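Local coordinates for SecB-like chaperone Rv1957 (Mycobacterium tuberculosis, PDB 5MTW), which acts as the chaperone of a toxin-antitoxin-chaperone system, binding the antitoxin HigA1, preventing its aggregation and enabling neutralization of the toxin HigB1, at the interface of chains A and B. Residues are numbered along the deposited sequence; one frame, centred on the assembly and turned at random. Chains: chain A/B, SecB-like chaperone Rv1957.

The interface of chains A and B. Residues chain A 32-34; chain B 40, 43, 155-156.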
loop_
_atom_site.group_PDB
_atom_site.type_symbol
_atom_site.label_atom_id
_atom_site.label_comp_id
_atom_site.label_asym_id
_atom_site.label_seq_id
_atom_site.Cartn_x
_atom_site.Cartn_y
_atom_site.Cartn_z
ATOM N N ARG A 32 8.258 -5.541 -9.354
ATOM C CA ARG A 32 8.333 -4.105 -9.212
ATOM C C ARG A 32 7.280 -3.415 -10.149
ATOM O O ARG A 32 6.910 -3.930 -11.201
ATOM C CB ARG A 32 9.771 -3.582 -9.468
ATOM C CG ARG A 32 10.185 -3.613 -10.952
ATOM C CD ARG A 32 11.556 -2.940 -11.227
ATOM N NE ARG A 32 12.047 -3.176 -12.590
ATOM C CZ ARG A 32 13.039 -2.530 -13.211
ATOM N NH1 ARG A 32 13.693 -1.561 -12.630
ATOM N NH2 ARG A 32 13.367 -2.884 -14.452
ATOM N N LEU A 33 6.915 -2.223 -9.736
ATOM C CA LEU A 33 6.254 -1.288 -10.589
ATOM C C LEU A 33 7.312 -0.676 -11.548
ATOM O O LEU A 33 8.292 -0.138 -11.073
ATOM C CB LEU A 33 5.524 -0.259 -9.716
ATOM C CG LEU A 33 4.775 0.867 -10.500
ATOM C CD1 LEU A 33 3.443 0.372 -11.083
ATOM C CD2 LEU A 33 4.543 2.039 -9.595
ATOM N N LEU A 34 7.058 -0.660 -12.856
ATOM C CA LEU A 34 7.959 -0.024 -13.843
ATOM C C LEU A 34 7.627 1.411 -14.094
ATOM O O LEU A 34 8.501 2.224 -14.253
ATOM C CB LEU A 34 7.894 -0.775 -15.215
ATOM C CG LEU A 34 8.505 -2.202 -15.269
ATOM C CD1 LEU A 34 8.383 -2.909 -16.645
ATOM C CD2 LEU A 34 9.985 -2.166 -14.884
ATOM N N VAL B 40 10.781 4.160 -13.478
ATOM C CA VAL B 40 12.130 3.774 -13.111
ATOM C C VAL B 40 12.805 3.657 -14.463
ATOM O O VAL B 40 12.367 2.920 -15.306
ATOM C CB VAL B 40 12.198 2.532 -12.153
ATOM C CG1 VAL B 40 11.508 1.278 -12.670
ATOM C CG2 VAL B 40 13.641 2.176 -11.810
ATOM N N ALA B 43 17.571 0.713 -13.431
ATOM C CA ALA B 43 17.615 0.057 -12.109
ATOM C C ALA B 43 18.882 0.508 -11.317
ATOM O O ALA B 43 19.977 0.556 -11.884
ATOM C CB ALA B 43 17.605 -1.465 -12.298
ATOM N N LEU B 155 8.580 0.972 -6.853
ATOM C CA LEU B 155 9.561 0.940 -7.976
ATOM C C LEU B 155 10.830 0.033 -7.677
ATOM O O LEU B 155 11.742 -0.095 -8.500
ATOM C CB LEU B 155 10.017 2.346 -8.349
ATOM C CG LEU B 155 8.991 3.325 -8.906
ATOM C CD1 LEU B 155 9.630 4.686 -9.083
ATOM C CD2 LEU B 155 8.387 2.886 -10.240
ATOM N N ALA B 156 10.811 -0.616 -6.525
ATOM C CA ALA B 156 11.902 -1.456 -6.072
ATOM C C ALA B 156 13.190 -0.707 -5.810
ATOM O O ALA B 156 14.274 -1.212 -6.023
ATOM C CB ALA B 156 12.103 -2.727 -6.927
HETATM O O HOH W 1 14.079 -0.937 -10.001
#
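B:Val40, at the end of strand 26-40 of its chain, meets A:Arg32 and A:Leu34 of the same strand in the partner, and the patch illustrates how a strand end can join two subunits through a backbone bond set among apolar contacts. The amide N of B:Val40 donates a hydrogen bond to the carbonyl O of A:Leu34 at 3.1 Å, nearly straight at the hydrogen (168°), with the donor 22° from the carbonyl plane. Beside this bond the valine side chain turns towards chain A. Its CG1 lies between the backbone N and the carbonyl carbon (chi1 56°), which places this methyl 4.0 Å from CA of A:Leu34 and turns it towards the arginine.

A:Arg32 contributes both an aliphatic and a polar surface. From CG to NE its chain is extended, and it meets the valine side chain at about a right angle: the CG1 methyl of B:Val40 lies over the face of the guanidinium, 3.6 Å from NH1, with CG2 farther out on the same side. At the root of the side chain, CB packs against CB of B:Ala156 at 3.6 Å. The polar end reaches the loop of chain B through water: NH1 is 2.7 Å from water 1, which in turn lies 2.9 Å from the carbonyl O of B:Leu155. The water thus ties the guanidinium to main chain just after helix 125-154, while CB of B:Ala43 flanks NH1 more loosely.

The side chain of B:Leu155 packs against A:Leu33, the next residue along the strand from A:Arg32. Its CD2 methyl meets CD2 of A:Leu33 at 4.0 Å, the two leucines meeting at a slant.

With its two-fold twin, this modest patch forms part of the contact between chains A and B. It joins strand 26-40 of each subunit to its counterpart and to the loop after the long helix, contributing to assembly of the homotetrameric chaperone.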